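Local coordinates for protein BexL (Amycolatopsis orientalis, PDB 4XRW) that probably acts as a di-domain aromatase/cyclase in type II polyketide biosynthesis, helping to form aromatic rings in the BE-7585A pathway, at residues A[92-97]-A[110-115]; A[36-41]-A[86-91]. All coordinates share one frame; numbering follows the deposited sequence.

Contact 1: residues A[92-97]-A[110-115]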
ATOM      1  N   ALA A  92      -7.825  23.324  11.525  1.00 31.13           N
ATOM      2  CA  ALA A  92      -8.590  23.654  10.337  1.00 31.44           C
ATOM      3  C   ALA A  92      -8.900  22.410   9.469  1.00 33.80           C
ATOM      4  O   ALA A  92      -9.634  22.495   8.474  1.00 32.40           O
ATOM      5  CB  ALA A  92      -7.847  24.661   9.535  1.00 34.78           C
ATOM      6  N   ARG A  93      -8.345  21.269   9.868  1.00 32.77           N
ATOM      7  CA  ARG A  93      -8.422  20.036   9.088  1.00 31.34           C
ATOM      8  C   ARG A  93      -7.984  20.334   7.648  1.00 28.21           C
ATOM      9  O   ARG A  93      -8.701  20.033   6.696  1.00 29.61           O
ATOM     10  CB  ARG A  93      -9.835  19.432   9.131  1.00 30.66           C
ATOM     11  CG  ARG A  93     -10.350  19.144  10.562  1.00 33.78           C
ATOM     12  CD  ARG A  93     -11.688  18.434  10.544  1.00 38.17           C
ATOM     13  NE  ARG A  93     -12.379  18.495  11.830  1.00 43.48           N
ATOM     14  CZ  ARG A  93     -13.142  19.510  12.230  1.00 45.55           C
ATOM     15  NH1 ARG A  93     -13.321  20.575  11.457  1.00 48.17           N
ATOM     16  NH2 ARG A  93     -13.733  19.462  13.415  1.00 53.20           N
ATOM     17  N   ARG A  94      -6.808  20.949   7.510  1.00 26.59           N
ATOM     18  CA  ARG A  94      -6.225  21.231   6.195  1.00 28.00           C
ATOM     19  C   ARG A  94      -4.828  20.644   6.095  1.00 26.91           C
ATOM     20  O   ARG A  94      -4.066  20.654   7.070  1.00 27.20           O
ATOM     21  CB  ARG A  94      -6.145  22.737   5.908  1.00 31.10           C
ATOM     22  CG  ARG A  94      -7.489  23.437   5.707  1.00 41.22           C
ATOM     23  CD  ARG A  94      -7.364  24.970   5.609  1.00 53.42           C
ATOM     24  NE  ARG A  94      -7.046  25.510   4.274  1.00 68.08           N
ATOM     25  CZ  ARG A  94      -5.827  25.874   3.858  1.00 67.25           C
ATOM     26  NH1 ARG A  94      -4.765  25.737   4.649  1.00 69.38           N
ATOM     27  NH2 ARG A  94      -5.661  26.372   2.634  1.00 51.24           N
ATOM     28  N   ILE A  95      -4.498  20.166   4.901  1.00 21.22           N
ATOM     29  CA  ILE A  95      -3.171  19.640   4.596  1.00 22.25           C
ATOM     30  C   ILE A  95      -2.755  20.230   3.248  1.00 24.81           C
ATOM     31  O   ILE A  95      -3.375  19.941   2.232  1.00 24.94           O
ATOM     32  CB  ILE A  95      -3.146  18.113   4.497  1.00 23.30           C
ATOM     33  CG1 ILE A  95      -3.625  17.479   5.810  1.00 23.20           C
ATOM     34  CG2 ILE A  95      -1.711  17.649   4.169  1.00 22.39           C
ATOM     35  CD1 ILE A  95      -3.897  16.056   5.701  1.00 26.40           C
ATOM     36  N   SER A  96      -1.720  21.059   3.246  1.00 22.61           N
ATOM     37  CA  SER A  96      -1.123  21.571   2.018  1.00 21.97           C
ATOM     38  C   SER A  96      -0.006  20.656   1.577  1.00 23.06           C
ATOM     39  O   SER A  96       0.773  20.199   2.416  1.00 24.02           O
ATOM     40  CB  SER A  96      -0.565  22.973   2.239  1.00 29.85           C
ATOM     41  OG  SER A  96      -1.514  23.759   2.930  1.00 40.72           O
ATOM     42  N   PHE A  97       0.081  20.371   0.290  1.00 22.68           N
ATOM     43  CA  PHE A  97       1.186  19.540  -0.183  1.00 20.96           C
ATOM     44  C   PHE A  97       1.767  20.138  -1.443  1.00 22.89           C
ATOM     45  O   PHE A  97       1.091  20.883  -2.152  1.00 25.86           O
ATOM     46  CB  PHE A  97       0.735  18.090  -0.413  1.00 23.45           C
ATOM     47  CG  PHE A  97      -0.450  17.946  -1.339  1.00 23.71           C
ATOM     48  CD1 PHE A  97      -0.258  17.718  -2.694  1.00 25.56           C
ATOM     49  CD2 PHE A  97      -1.751  18.005  -0.850  1.00 21.48           C
ATOM     50  CE1 PHE A  97      -1.337  17.564  -3.556  1.00 30.01           C
ATOM     51  CE2 PHE A  97      -2.819  17.837  -1.694  1.00 24.84           C
ATOM     52  CZ  PHE A  97      -2.631  17.618  -3.033  1.00 26.71           C
ATOM     53  N   SER A 110       0.936  21.677  -6.726  1.00 21.94           N
ATOM     54  CA  SER A 110       0.633  21.707  -5.301  1.00 21.60           C
ATOM     55  C   SER A 110      -0.858  21.502  -5.097  1.00 18.61           C
ATOM     56  O   SER A 110      -1.644  21.548  -6.048  1.00 22.13           O
ATOM     57  CB  SER A 110       1.063  23.018  -4.676  1.00 26.44           C
ATOM     58  OG  SER A 110       0.352  24.067  -5.283  1.00 31.27           O
ATOM     59  N   GLY A 111      -1.253  21.235  -3.867  1.00 22.07           N
ATOM     60  CA  GLY A 111      -2.643  20.963  -3.583  1.00 21.90           C
ATOM     61  C   GLY A 111      -2.955  21.148  -2.112  1.00 24.29           C
ATOM     62  O   GLY A 111      -2.071  21.414  -1.283  1.00 24.06           O
ATOM     63  N   THR A 112      -4.235  21.009  -1.795  1.00 20.87           N
ATOM     64  CA  THR A 112      -4.709  21.137  -0.445  1.00 19.28           C
ATOM     65  C   THR A 112      -5.863  20.186  -0.247  1.00 20.84           C
ATOM     66  O   THR A 112      -6.744  20.086  -1.110  1.00 22.35           O
ATOM     67  CB  THR A 112      -5.187  22.586  -0.115  1.00 28.15           C
ATOM     68  OG1 THR A 112      -4.264  23.544  -0.626  1.00 29.28           O
ATOM     69  CG2 THR A 112      -5.306  22.778   1.371  1.00 28.15           C
ATOM     70  N   TRP A 113      -5.810  19.460   0.868  1.00 21.27           N
ATOM     71  CA  TRP A 113      -6.938  18.712   1.396  1.00 23.42           C
ATOM     72  C   TRP A 113      -7.621  19.590   2.423  1.00 25.38           C
ATOM     73  O   TRP A 113      -6.955  20.187   3.270  1.00 23.90           O
ATOM     74  CB  TRP A 113      -6.506  17.409   2.086  1.00 24.53           C
ATOM     75  CG  TRP A 113      -5.912  16.387   1.159  1.00 20.37           C
ATOM     76  CD1 TRP A 113      -4.581  16.210   0.891  1.00 25.74           C
ATOM     77  CD2 TRP A 113      -6.612  15.409   0.398  1.00 18.90           C
ATOM     78  NE1 TRP A 113      -4.422  15.173   0.000  1.00 25.26           N
ATOM     79  CE2 TRP A 113      -5.649  14.675  -0.328  1.00 21.26           C
ATOM     80  CE3 TRP A 113      -7.965  15.081   0.245  1.00 23.02           C
ATOM     81  CZ2 TRP A 113      -5.993  13.641  -1.185  1.00 25.55           C
ATOM     82  CZ3 TRP A 113      -8.298  14.048  -0.604  1.00 23.30           C
ATOM     83  CH2 TRP A 113      -7.323  13.337  -1.300  1.00 24.61           C
ATOM     84  N   ILE A 114      -8.942  19.627   2.379  1.00 22.15           N
ATOM     85  CA  ILE A 114      -9.717  20.354   3.380  1.00 25.46           C
ATOM     86  C   ILE A 114     -10.866  19.433   3.738  1.00 26.21           C
ATOM     87  O   ILE A 114     -11.629  19.027   2.861  1.00 28.65           O
ATOM     88  CB  ILE A 114     -10.252  21.706   2.870  1.00 27.88           C
ATOM     89  CG1 ILE A 114      -9.136  22.600   2.322  1.00 32.01           C
ATOM     90  CG2 ILE A 114     -10.957  22.447   4.003  1.00 32.15           C
ATOM     91  CD1 ILE A 114      -9.637  23.725   1.408  1.00 38.13           C
ATOM     92  N   VAL A 115     -10.977  19.067   5.006  1.00 24.04           N
ATOM     93  CA  VAL A 115     -12.018  18.166   5.437  1.00 22.24           C
ATOM     94  C   VAL A 115     -13.001  18.924   6.335  1.00 30.86           C
ATOM     95  O   VAL A 115     -12.606  19.502   7.341  1.00 31.19           O
ATOM     96  CB  VAL A 115     -11.451  16.971   6.168  1.00 30.08           C
ATOM     97  CG1 VAL A 115     -12.546  15.960   6.424  1.00 33.70           C
ATOM     98  CG2 VAL A 115     -10.319  16.339   5.331  1.00 30.50           C
TER
HETATM   99  O   HOH W   1     -12.439  21.536   8.785  1.00 39.55           O
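The two strands of an antiparallel beta hairpin, 94-99 and 106-117, meet here in the seven-stranded sheet of the first domain. Ile-95 and Trp-113 are a hydrogen-bonded pair: Ile-95 N reaches Trp-113 O at 2.9 Å and Trp-113 N reaches Ile-95 O at 2.8 Å. Phe-97 and Gly-111 repeat the pattern, and Val-115 N bonds to Arg-93 O. With CG between its backbone N and carbonyl carbon (chi1 55°), the Phe-97 ring folds back over Gly-111, whose CA makes a CH-pi contact 3.6 Å from the ring centroid. The ring fills the space where a side chain on Gly-111 would stand. Its CE2 also lies 3.5 Å from Trp-113 CD1, the two ring planes inclined at 40°. With an alanine at Phe-97 the CH-pi contact to Gly-111 would be lost and Trp-113 CD1 would probably be left without its ring neighbour. On the other face Arg-94 and Ile-114 run side by side (CG to CG1, 3.9 Å), and the arginine bends at chi3 (85°) to bring one guanidinium face over Thr-112 CG2, 3.8 Å from NH2. Arg-93 NE pairs with Asp-35, while NH1 and Ala-92 O share a water. Trp-113 turns to the face gripped by helix 138-166, touching Leu-156 and Leu-159; its NE1 bonds to MES, probably from the crystallisation liquor. A curved antiparallel sheet packed round a long helix is characteristic of the helix-grip fold.

Contact 2: residues A[36-41]-A[86-91]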
ATOM      1  N   GLU A  36     -11.635  11.762  11.563  1.00 35.70           N
ATOM      2  CA  GLU A  36     -11.081  10.494  11.149  1.00 37.50           C
ATOM      3  C   GLU A  36     -10.562  10.547   9.712  1.00 36.11           C
ATOM      4  O   GLU A  36      -9.489   9.998   9.427  1.00 32.20           O
ATOM      5  CB  GLU A  36     -12.123   9.382  11.301  1.00 36.83           C
ATOM      6  CG  GLU A  36     -11.626   7.974  10.915  1.00 43.10           C
ATOM      7  CD  GLU A  36     -10.388   7.494  11.711  1.00 53.84           C
ATOM      8  OE1 GLU A  36      -9.895   8.223  12.609  1.00 53.93           O
ATOM      9  OE2 GLU A  36      -9.902   6.372  11.430  1.00 52.10           O
ATOM     10  N   VAL A  37     -11.295  11.210   8.816  1.00 29.40           N
ATOM     11  CA  VAL A  37     -10.821  11.341   7.445  1.00 27.53           C
ATOM     12  C   VAL A  37      -9.522  12.135   7.450  1.00 27.92           C
ATOM     13  O   VAL A  37      -8.563  11.753   6.781  1.00 28.53           O
ATOM     14  CB  VAL A  37     -11.851  12.024   6.540  1.00 26.98           C
ATOM     15  CG1 VAL A  37     -11.298  12.270   5.146  1.00 30.81           C
ATOM     16  CG2 VAL A  37     -13.119  11.164   6.461  1.00 35.53           C
ATOM     17  N   TYR A  38      -9.503  13.235   8.200  1.00 27.07           N
ATOM     18  CA  TYR A  38      -8.292  14.040   8.344  1.00 29.79           C
ATOM     19  C   TYR A  38      -7.147  13.177   8.811  1.00 28.25           C
ATOM     20  O   TYR A  38      -6.045  13.228   8.242  1.00 27.19           O
ATOM     21  CB  TYR A  38      -8.472  15.195   9.333  1.00 31.14           C
ATOM     22  CG  TYR A  38      -7.163  15.931   9.582  1.00 26.11           C
ATOM     23  CD1 TYR A  38      -6.747  16.949   8.736  1.00 26.80           C
ATOM     24  CD2 TYR A  38      -6.331  15.573  10.624  1.00 26.56           C
ATOM     25  CE1 TYR A  38      -5.540  17.604   8.937  1.00 29.50           C
ATOM     26  CE2 TYR A  38      -5.138  16.228  10.836  1.00 28.14           C
ATOM     27  CZ  TYR A  38      -4.752  17.239   9.994  1.00 25.27           C
ATOM     28  OH  TYR A  38      -3.550  17.882  10.213  1.00 30.54           O
ATOM     29  N   ARG A  39      -7.392  12.389   9.849  1.00 26.60           N
ATOM     30  CA  ARG A  39      -6.355  11.534  10.425  1.00 33.01           C
ATOM     31  C   ARG A  39      -5.801  10.545   9.408  1.00 29.96           C
ATOM     32  O   ARG A  39      -4.609  10.265   9.413  1.00 27.62           O
ATOM     33  CB  ARG A  39      -6.895  10.774  11.641  1.00 30.75           C
ATOM     34  CG  ARG A  39      -5.843   9.935  12.350  1.00 39.76           C
ATOM     35  CD  ARG A  39      -6.447   9.035  13.422  1.00 44.73           C
ATOM     36  NE  ARG A  39      -7.064   7.823  12.868  1.00 43.88           N
ATOM     37  CZ  ARG A  39      -6.387   6.747  12.458  1.00 50.83           C
ATOM     38  NH1 ARG A  39      -5.048   6.719  12.498  1.00 46.44           N
ATOM     39  NH2 ARG A  39      -7.047   5.701  11.979  1.00 49.53           N
ATOM     40  N   LEU A  40      -6.655  10.013   8.538  1.00 28.42           N
ATOM     41  CA  LEU A  40      -6.204   8.984   7.589  1.00 27.16           C
ATOM     42  C   LEU A  40      -5.314   9.560   6.490  1.00 23.73           C
ATOM     43  O   LEU A  40      -4.399   8.886   5.982  1.00 27.40           O
ATOM     44  CB  LEU A  40      -7.408   8.256   6.980  1.00 26.50           C
ATOM     45  CG  LEU A  40      -8.199   7.351   7.951  1.00 29.22           C
ATOM     46  CD1 LEU A  40      -9.576   7.040   7.396  1.00 33.36           C
ATOM     47  CD2 LEU A  40      -7.462   6.047   8.212  1.00 29.18           C
ATOM     48  N   VAL A  41      -5.549  10.815   6.135  1.00 26.02           N
ATOM     49  CA  VAL A  41      -4.712  11.471   5.147  1.00 21.99           C
ATOM     50  C   VAL A  41      -3.488  12.081   5.815  1.00 23.89           C
ATOM     51  O   VAL A  41      -2.404  12.142   5.221  1.00 22.59           O
ATOM     52  CB  VAL A  41      -5.500  12.532   4.386  1.00 22.61           C
ATOM     53  CG1 VAL A  41      -4.633  13.199   3.305  1.00 25.33           C
ATOM     54  CG2 VAL A  41      -6.767  11.898   3.761  1.00 27.74           C
ATOM     55  N   ARG A  86       4.799  18.796   2.899  1.00 19.51           N
ATOM     56  CA  ARG A  86       3.449  19.061   3.410  1.00 18.99           C
ATOM     57  C   ARG A  86       3.479  19.956   4.641  1.00 23.95           C
ATOM     58  O   ARG A  86       4.443  19.967   5.407  1.00 20.96           O
ATOM     59  CB  ARG A  86       2.697  17.771   3.754  1.00 23.59           C
ATOM     60  CG  ARG A  86       2.780  16.683   2.674  1.00 23.86           C
ATOM     61  CD  ARG A  86       1.657  15.650   2.842  1.00 25.56           C
ATOM     62  NE  ARG A  86       1.699  15.029   4.144  1.00 27.43           N
ATOM     63  CZ  ARG A  86       0.709  14.327   4.691  1.00 28.21           C
ATOM     64  NH1 ARG A  86      -0.460  14.158   4.066  1.00 33.41           N
ATOM     65  NH2 ARG A  86       0.901  13.822   5.883  1.00 29.22           N
ATOM     66  N   GLU A  87       2.406  20.717   4.771  1.00 25.67           N
ATOM     67  CA  GLU A  87       2.123  21.491   5.964  1.00 25.45           C
ATOM     68  C   GLU A  87       0.767  21.087   6.492  1.00 26.88           C
ATOM     69  O   GLU A  87      -0.247  21.204   5.772  1.00 26.05           O
ATOM     70  CB  GLU A  87       2.139  22.990   5.667  1.00 30.47           C
ATOM     71  CG  GLU A  87       3.523  23.517   5.337  1.00 37.87           C
ATOM     72  CD  GLU A  87       3.835  23.477   3.841  1.00 46.56           C
ATOM     73  OE1 GLU A  87       2.913  23.702   3.011  1.00 47.05           O
ATOM     74  OE2 GLU A  87       5.015  23.239   3.497  1.00 50.67           O
ATOM     75  N   LEU A  88       0.738  20.681   7.758  1.00 24.69           N
ATOM     76  CA  LEU A  88      -0.477  20.126   8.365  1.00 26.20           C
ATOM     77  C   LEU A  88      -1.139  21.142   9.319  1.00 32.34           C
ATOM     78  O   LEU A  88      -0.458  21.742  10.129  1.00 27.30           O
ATOM     79  CB  LEU A  88      -0.151  18.853   9.122  1.00 29.94           C
ATOM     80  CG  LEU A  88      -0.038  17.547   8.300  1.00 33.80           C
ATOM     81  CD1 LEU A  88       1.055  17.629   7.268  1.00 36.77           C
ATOM     82  CD2 LEU A  88       0.211  16.365   9.217  1.00 39.66           C
ATOM     83  N   ASP A  89      -2.451  21.318   9.223  1.00 30.20           N
ATOM     84  CA  ASP A  89      -3.183  22.223  10.130  1.00 27.71           C
ATOM     85  C   ASP A  89      -4.384  21.467  10.700  1.00 31.12           C
ATOM     86  O   ASP A  89      -5.474  21.516  10.150  1.00 33.58           O
ATOM     87  CB  ASP A  89      -3.621  23.497   9.387  1.00 37.44           C
ATOM     88  CG  ASP A  89      -4.265  24.540  10.313  1.00 43.78           C
ATOM     89  OD1 ASP A  89      -4.662  24.200  11.461  1.00 39.71           O
ATOM     90  OD2 ASP A  89      -4.386  25.691   9.857  1.00 42.20           O
ATOM     91  N   PRO A  90      -4.184  20.741  11.803  1.00 30.81           N
ATOM     92  CA  PRO A  90      -5.248  19.883  12.333  1.00 32.37           C
ATOM     93  C   PRO A  90      -6.492  20.622  12.837  1.00 32.60           C
ATOM     94  O   PRO A  90      -7.583  20.055  12.767  1.00 35.72           O
ATOM     95  CB  PRO A  90      -4.557  19.147  13.481  1.00 35.28           C
ATOM     96  CG  PRO A  90      -3.329  19.940  13.773  1.00 34.52           C
ATOM     97  CD  PRO A  90      -2.902  20.502  12.484  1.00 35.20           C
ATOM     98  N   ALA A  91      -6.327  21.851  13.312  1.00 38.41           N
ATOM     99  CA  ALA A  91      -7.465  22.621  13.818  1.00 38.20           C
ATOM    100  C   ALA A  91      -8.404  22.966  12.672  1.00 40.10           C
ATOM    101  O   ALA A  91      -9.627  22.919  12.825  1.00 43.21           O
ATOM    102  CB  ALA A  91      -6.990  23.882  14.515  1.00 41.29           C
TER
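Arg-86 presents the edge of its guanidinium to Val-41, near the C-terminal end of helix 34-42. NH1 gives a straight bond to Val-41 O (3.0 Å, 166°), with the oxygen close to the guanidinium plane; relative to the carbonyl, the donor stands 35° out of plane. A bend at chi3 turns the buried arginine's head to the helix end; there NH2 bonds to Ala-42 O, while Glu-67 of the neighbouring strand forms a salt bridge with the same nitrogen. Val-41 O accepts a second bond from Trp-47 NE1. The Tyr-38 ring meets strand 80-89 and its following turn obliquely. The extended first torsion of Tyr-38 (chi1 174°, CG opposite the backbone N) carries the phenol to Pro-90, CZ lying 4.0 Å from CB. The hydroxyl OH sits 3.3 Å from Pro-90 N, a proline nitrogen without an N-H, and 3.7 Å from Leu-88 CB, so these approaches are van der Waals packing. Carbonyls at the end of a helix would tend to stabilise the positive charge of Arg-86, and Glu-67 is likely to add to the effect, together favouring the charged guanidinium in this buried place.

How the contacts relate
Contacts 1 and 2 lie with their centres about 7 Å apart and share one sheet, strand 94-99 running between 80-89 and 106-117. Probable backbone bonds join them, Arg-94 O to Asp-89 N at 2.8 Å and Ser-96 O to Glu-87 N at 2.9 Å; at the turn Arg-93 and Arg-94 together stand opposite Asp-89, a G1 beta bulge. Helix 34-42 packs across this join, with Tyr-38 CD1 3.5 Å from Arg-93 CA and Ile-95 touching Tyr-38 and Val-41 of the helix and Arg-86 of the next strand. Val-41 also meets Trp-113. From the side chains of Trp-113 and Val-41 to the bound MES is about 3 Å and about 5 Å; though probably a crystallisation additive, it may mark the domain's pocket.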